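Local coordinates for uncharacterized protein (PDB 4XM2), which removes an acetyl group from N,N'-diacetylchitobiose as a deacetylase of the GlcNAc-PI de-N-acetylase family, probably using a bound metal ion, at the interface of chains A and B. Coordinates in Å, arbitrary orientation; residue numbers count along the deposited sequence, not the author numbering. Chains: chain A/B, Uncharacterized protein.

Contact 1: the interface of chains A and B. Residues chain A 121, 164, 170; chain B 112, 148-149.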
ATOM      1  N   ARG A 121       0.411 -11.194 -10.124  1.00 28.25           N
ATOM      2  CA  ARG A 121      -0.366 -11.822 -11.139  1.00 28.74           C
ATOM      3  C   ARG A 121       0.179 -11.489 -12.530  1.00 30.23           C
ATOM      4  O   ARG A 121       0.246 -12.368 -13.372  1.00 31.04           O
ATOM      5  CB  ARG A 121      -1.824 -11.382 -11.065  1.00 28.66           C
ATOM      6  CG  ARG A 121      -2.513 -11.728  -9.765  1.00 26.15           C
ATOM      7  CD  ARG A 121      -4.034 -11.349  -9.839  1.00 23.20           C
ATOM      8  NE  ARG A 121      -4.545 -11.725  -8.509  1.00 23.13           N
ATOM      9  CZ  ARG A 121      -4.777 -10.855  -7.549  1.00 22.52           C
ATOM     10  NH1 ARG A 121      -4.679  -9.563  -7.823  1.00 17.34           N
ATOM     11  NH2 ARG A 121      -5.057 -11.299  -6.314  1.00 22.84           N
ATOM     12  N   PHE A 164      -6.811 -15.669 -15.145  1.00 36.38           N
ATOM     13  CA  PHE A 164      -6.777 -14.308 -15.706  1.00 35.71           C
ATOM     14  C   PHE A 164      -5.976 -14.222 -17.006  1.00 35.49           C
ATOM     15  O   PHE A 164      -6.122 -13.271 -17.779  1.00 34.70           O
ATOM     16  CB  PHE A 164      -6.280 -13.274 -14.673  1.00 34.21           C
ATOM     17  CG  PHE A 164      -7.170 -13.150 -13.442  1.00 33.59           C
ATOM     18  CD1 PHE A 164      -8.468 -13.653 -13.439  1.00 33.37           C
ATOM     19  CD2 PHE A 164      -6.726 -12.477 -12.311  1.00 32.22           C
ATOM     20  CE1 PHE A 164      -9.268 -13.528 -12.322  1.00 32.81           C
ATOM     21  CE2 PHE A 164      -7.533 -12.347 -11.177  1.00 31.82           C
ATOM     22  CZ  PHE A 164      -8.804 -12.873 -11.185  1.00 32.55           C
ATOM     23  N   PHE A 170      -6.947  -8.147 -19.250  1.00 32.64           N
ATOM     24  CA  PHE A 170      -6.063  -8.322 -18.109  1.00 32.62           C
ATOM     25  C   PHE A 170      -4.667  -8.268 -18.535  1.00 32.86           C
ATOM     26  O   PHE A 170      -4.215  -9.064 -19.373  1.00 34.52           O
ATOM     27  CB  PHE A 170      -6.298  -9.606 -17.321  1.00 32.29           C
ATOM     28  CG  PHE A 170      -5.471  -9.686 -16.040  1.00 32.17           C
ATOM     29  CD1 PHE A 170      -6.034  -9.324 -14.819  1.00 30.09           C
ATOM     30  CD2 PHE A 170      -4.129 -10.114 -16.073  1.00 30.76           C
ATOM     31  CE1 PHE A 170      -5.289  -9.433 -13.643  1.00 33.88           C
ATOM     32  CE2 PHE A 170      -3.367 -10.182 -14.929  1.00 32.83           C
ATOM     33  CZ  PHE A 170      -3.939  -9.828 -13.695  1.00 31.51           C
TER
ATOM     34  N   THR B 112     -11.510  -7.601 -10.608  1.00 26.91           N
ATOM     35  CA  THR B 112     -10.186  -8.134 -10.307  1.00 27.70           C
ATOM     36  C   THR B 112      -9.282  -7.313  -9.346  1.00 28.76           C
ATOM     37  O   THR B 112      -8.245  -7.824  -8.904  1.00 29.49           O
ATOM     38  CB  THR B 112      -9.380  -8.737 -11.495  1.00 28.73           C
ATOM     39  OG1 THR B 112      -8.726  -7.711 -12.271  1.00 29.14           O
ATOM     40  CG2 THR B 112     -10.293  -9.671 -12.415  1.00 26.05           C
ATOM     41  N   HIS B 148     -12.033 -16.600  -6.471  1.00 34.23           N
ATOM     42  CA  HIS B 148     -12.022 -15.200  -6.901  1.00 33.74           C
ATOM     43  C   HIS B 148     -11.822 -14.250  -5.707  1.00 32.94           C
ATOM     44  O   HIS B 148     -12.664 -14.196  -4.831  1.00 34.85           O
ATOM     45  CB  HIS B 148     -13.288 -14.849  -7.696  1.00 33.73           C
ATOM     46  CG  HIS B 148     -13.125 -13.609  -8.518  1.00 37.65           C
ATOM     47  ND1 HIS B 148     -13.344 -13.577  -9.884  1.00 39.57           N
ATOM     48  CD2 HIS B 148     -12.644 -12.383  -8.187  1.00 34.83           C
ATOM     49  CE1 HIS B 148     -13.059 -12.368 -10.340  1.00 38.91           C
ATOM     50  NE2 HIS B 148     -12.654 -11.619  -9.328  1.00 37.15           N
ATOM     51  N   PRO B 149     -10.712 -13.487  -5.664  1.00 32.35           N
ATOM     52  CA  PRO B 149     -10.512 -12.470  -4.611  1.00 31.59           C
ATOM     53  C   PRO B 149     -11.648 -11.480  -4.441  1.00 31.87           C
ATOM     54  O   PRO B 149     -11.915 -11.068  -3.326  1.00 33.12           O
ATOM     55  CB  PRO B 149      -9.261 -11.723  -5.078  1.00 30.37           C
ATOM     56  CG  PRO B 149      -9.212 -12.036  -6.532  1.00 32.11           C
ATOM     57  CD  PRO B 149      -9.625 -13.425  -6.656  1.00 31.54           C
TER

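Contact 2: the interface of chains A and B. Residues chain A 8, 262-263; chain B 143, 192-193, 234, 237-238.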
ATOM      1  N   PHE A   8     -30.085 -34.697  -6.993  1.00 69.59           N
ATOM      2  CA  PHE A   8     -28.793 -34.010  -7.107  1.00 69.10           C
ATOM      3  C   PHE A   8     -27.670 -34.977  -7.545  1.00 69.04           C
ATOM      4  O   PHE A   8     -26.880 -34.627  -8.414  1.00 68.58           O
ATOM      5  CB  PHE A   8     -28.413 -33.256  -5.808  1.00 68.75           C
ATOM      6  CG  PHE A   8     -26.967 -32.778  -5.775  1.00 68.22           C
ATOM      7  CD1 PHE A   8     -26.546 -31.701  -6.564  1.00 66.68           C
ATOM      8  CD2 PHE A   8     -26.018 -33.421  -4.974  1.00 67.15           C
ATOM      9  CE1 PHE A   8     -25.206 -31.282  -6.551  1.00 65.97           C
ATOM     10  CE2 PHE A   8     -24.673 -32.993  -4.955  1.00 66.40           C
ATOM     11  CZ  PHE A   8     -24.272 -31.930  -5.742  1.00 64.75           C
ATOM     12  N   PRO A 262     -20.620 -24.944  -4.272  1.00 47.05           N
ATOM     13  CA  PRO A 262     -20.859 -25.359  -2.885  1.00 48.38           C
ATOM     14  C   PRO A 262     -20.590 -26.845  -2.627  1.00 50.10           C
ATOM     15  O   PRO A 262     -20.414 -27.242  -1.459  1.00 50.38           O
ATOM     16  CB  PRO A 262     -22.331 -25.033  -2.670  1.00 48.49           C
ATOM     17  CG  PRO A 262     -22.932 -25.060  -4.049  1.00 48.47           C
ATOM     18  CD  PRO A 262     -21.868 -24.614  -4.988  1.00 47.46           C
ATOM     19  N   PHE A 263     -20.548 -27.648  -3.697  1.00 50.95           N
ATOM     20  CA  PHE A 263     -20.308 -29.087  -3.574  1.00 52.14           C
ATOM     21  C   PHE A 263     -18.936 -29.486  -4.131  1.00 53.25           C
ATOM     22  O   PHE A 263     -18.715 -30.636  -4.529  1.00 54.36           O
ATOM     23  CB  PHE A 263     -21.455 -29.879  -4.241  1.00 51.83           C
ATOM     24  CG  PHE A 263     -21.780 -29.399  -5.627  1.00 49.96           C
ATOM     25  CD1 PHE A 263     -20.911 -29.662  -6.690  1.00 45.76           C
ATOM     26  CD2 PHE A 263     -22.935 -28.657  -5.866  1.00 47.69           C
ATOM     27  CE1 PHE A 263     -21.189 -29.212  -7.954  1.00 43.88           C
ATOM     28  CE2 PHE A 263     -23.224 -28.190  -7.149  1.00 45.89           C
ATOM     29  CZ  PHE A 263     -22.353 -28.464  -8.188  1.00 45.56           C
TER
ATOM     30  N   LEU B 143     -16.703 -19.995   1.598  1.00 33.86           N
ATOM     31  CA  LEU B 143     -16.988 -20.970   0.584  1.00 33.93           C
ATOM     32  C   LEU B 143     -15.710 -21.693   0.205  1.00 34.66           C
ATOM     33  O   LEU B 143     -14.803 -21.104  -0.343  1.00 34.24           O
ATOM     34  CB  LEU B 143     -17.662 -20.318  -0.654  1.00 33.36           C
ATOM     35  CG  LEU B 143     -17.991 -21.307  -1.793  1.00 33.04           C
ATOM     36  CD1 LEU B 143     -19.178 -22.165  -1.411  1.00 32.61           C
ATOM     37  CD2 LEU B 143     -18.287 -20.591  -3.044  1.00 32.31           C
ATOM     38  N   THR B 192     -23.177 -20.313  -0.222  1.00 41.58           N
ATOM     39  CA  THR B 192     -22.607 -20.970   0.972  1.00 42.48           C
ATOM     40  C   THR B 192     -22.756 -22.450   0.816  1.00 43.72           C
ATOM     41  O   THR B 192     -23.750 -22.929   0.250  1.00 44.35           O
ATOM     42  CB  THR B 192     -23.341 -20.543   2.263  1.00 43.14           C
ATOM     43  OG1 THR B 192     -22.766 -21.179   3.421  1.00 42.93           O
ATOM     44  CG2 THR B 192     -24.842 -20.838   2.173  1.00 40.44           C
ATOM     45  N   HIS B 193     -21.762 -23.188   1.288  1.00 45.04           N
ATOM     46  CA  HIS B 193     -21.837 -24.642   1.269  1.00 45.89           C
ATOM     47  C   HIS B 193     -22.311 -25.191   2.622  1.00 46.02           C
ATOM     48  O   HIS B 193     -22.467 -26.409   2.791  1.00 46.75           O
ATOM     49  CB  HIS B 193     -20.452 -25.181   0.994  1.00 47.50           C
ATOM     50  CG  HIS B 193     -19.585 -25.209   2.204  1.00 49.98           C
ATOM     51  ND1 HIS B 193     -19.309 -24.075   2.948  1.00 55.59           N
ATOM     52  CD2 HIS B 193     -18.960 -26.234   2.826  1.00 52.93           C
ATOM     53  CE1 HIS B 193     -18.528 -24.402   3.968  1.00 56.49           C
ATOM     54  NE2 HIS B 193     -18.296 -25.705   3.912  1.00 54.82           N
ATOM     55  N   VAL B 234     -26.663 -26.876  -9.111  1.00 54.16           N
ATOM     56  CA  VAL B 234     -26.552 -26.145  -7.842  1.00 53.34           C
ATOM     57  C   VAL B 234     -27.929 -26.066  -7.135  1.00 53.60           C
ATOM     58  O   VAL B 234     -28.048 -26.486  -5.993  1.00 53.10           O
ATOM     59  CB  VAL B 234     -25.914 -24.754  -8.007  1.00 53.47           C
ATOM     60  CG1 VAL B 234     -25.939 -23.997  -6.699  1.00 51.88           C
ATOM     61  CG2 VAL B 234     -24.445 -24.854  -8.571  1.00 53.58           C
ATOM     62  N   PHE B 237     -28.978 -29.078  -5.410  1.00 55.49           N
ATOM     63  CA  PHE B 237     -28.140 -29.340  -4.228  1.00 55.20           C
ATOM     64  C   PHE B 237     -28.757 -28.760  -2.972  1.00 55.12           C
ATOM     65  O   PHE B 237     -28.726 -29.366  -1.913  1.00 55.54           O
ATOM     66  CB  PHE B 237     -26.712 -28.775  -4.444  1.00 55.01           C
ATOM     67  CG  PHE B 237     -25.923 -28.571  -3.166  1.00 54.78           C
ATOM     68  CD1 PHE B 237     -25.186 -29.617  -2.609  1.00 54.65           C
ATOM     69  CD2 PHE B 237     -25.912 -27.326  -2.529  1.00 53.55           C
ATOM     70  CE1 PHE B 237     -24.461 -29.429  -1.442  1.00 55.24           C
ATOM     71  CE2 PHE B 237     -25.189 -27.127  -1.352  1.00 54.19           C
ATOM     72  CZ  PHE B 237     -24.468 -28.169  -0.805  1.00 55.04           C
ATOM     73  N   TYR B 238     -29.308 -27.568  -3.098  1.00 55.11           N
ATOM     74  CA  TYR B 238     -29.901 -26.909  -1.971  1.00 55.77           C
ATOM     75  C   TYR B 238     -31.332 -27.396  -1.728  1.00 56.43           C
ATOM     76  O   TYR B 238     -31.740 -27.614  -0.582  1.00 56.19           O
ATOM     77  CB  TYR B 238     -29.931 -25.411  -2.221  1.00 55.57           C
ATOM     78  CG  TYR B 238     -28.610 -24.692  -2.139  1.00 55.08           C
ATOM     79  CD1 TYR B 238     -27.878 -24.668  -0.956  1.00 56.07           C
ATOM     80  CD2 TYR B 238     -28.124 -23.962  -3.231  1.00 55.75           C
ATOM     81  CE1 TYR B 238     -26.675 -23.972  -0.878  1.00 55.22           C
ATOM     82  CE2 TYR B 238     -26.928 -23.258  -3.164  1.00 53.39           C
ATOM     83  CZ  TYR B 238     -26.209 -23.268  -1.989  1.00 55.18           C
ATOM     84  OH  TYR B 238     -25.018 -22.586  -1.905  1.00 53.36           O
TER

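Contact 1: the interface of chains A and B
A:Phe164 and B:Thr112 approach from opposite directions, and their torsions set methyl against ring. CG of A:Phe164 lies beside the backbone N (chi1 -62°), and the low chi2 of -16° turns the ring so that its plane almost contains the bond from CA to CB. In B:Thr112, chi1 of 81° places OG1 between the backbone N and carbonyl carbon and leaves CG2 anti to the carbonyl, directed at chain A. That methyl sits over one face of the phenyl ring, off-centre toward the rim, with CG2 3.7 Å from CZ of A:Phe164. The hydroxyl branch faces another ring: B:Thr112 OG1 is 4.0 Å from CD1 of A:Phe170, a loose contact rather than a bond. Within chain A, CB of A:Phe164 lies over the centre of the A:Phe170 ring, so the two phenylalanines support each other behind the threonine. The outer end of A:Phe164 also reaches toward one face of the B:His148 imidazole, where CZ is 4.4 Å from CE1. A:Arg121, extended from CG to NE, runs beside A:Phe164 toward chain B; its NH1 is 4.1 Å from the B:Thr112 carbonyl O, too far for a bond, and NH2 loosely approaches CG of B:Pro149 at 4.2 Å. The patch is therefore mainly apolar. On chain A it joins the C-terminal end of helix 149-164, the first part of helix 118-131 and the loop carrying A:Phe170. On chain B it uses the loop after strand 103-109 and the start of helix 149-164, where B:His148 and B:Pro149 open the family's His-Pro-Asp-His active-site motif, so chain A may border the active site, if this pairing is the biological one.

Contact 2: the interface of chains A and B
B:Phe237 is packed between A:Phe8 on one flank and the A:Pro262–A:Phe263 pair on another. Against A:Phe8 it lies alongside, the planes 67° apart in an edge-to-face pair: its CB stands over the A:Phe8 face, 3.6 Å from CE1, and its CD1 edge points at the same ring. CG of B:Phe237, anti to the backbone N (chi1 161°), carries the ring past A:Phe8 to the other two partners. These approach the same face near its rim, A:Pro262 with CB 3.8 Å from CE2 of B:Phe237 and A:Phe263 with CD2 4.0 Å from CG. A:Phe263 also meets B:Val234 at about a right angle, CE2 being 3.8 Å from CG2. A:Pro262 is the main buried residue, hiding 89 Å², and both B:Leu143 CD1 and B:His193 CB come within 3.9 Å of its CA. The B:Tyr238 hydroxyl abuts the proline ring while donating a hydrogen bond from OH to the B:Thr192 carbonyl O (2.5 Å), which ties the helix to its neighbouring loop. Replacing A:Phe8 with an alanine removes the ring that covers CB of B:Phe237 and is likely to leave a gap there, with the B:Phe237 ring freer to shift. The loose side is at B:Leu143 and B:Thr192, which bury little surface, and at the B:His193 imidazole, which turns away. Chain A contributes the start of helix 8-19 and the segment just before 3-10 helix 264-266, laid against helix 221-240 and nearby loops of chain B.

The C-alpha centres of contact 1 and contact 2 lie about 24 Å apart between the same two chains. They share no residues, but chain B connects them through one loop, with B:Leu143 in contact 2 and B:His148 in contact 1. Helix 149-164 serves both chains at contact 1, by its end in chain A and its start in chain B. At contact 2 the chains contribute different elements, chain A reaching over with both terminal regions; the whole interface is not an exact two-fold. The pairing may recur in the deposited six-chain assembly, which the structure alone does not show to be biological.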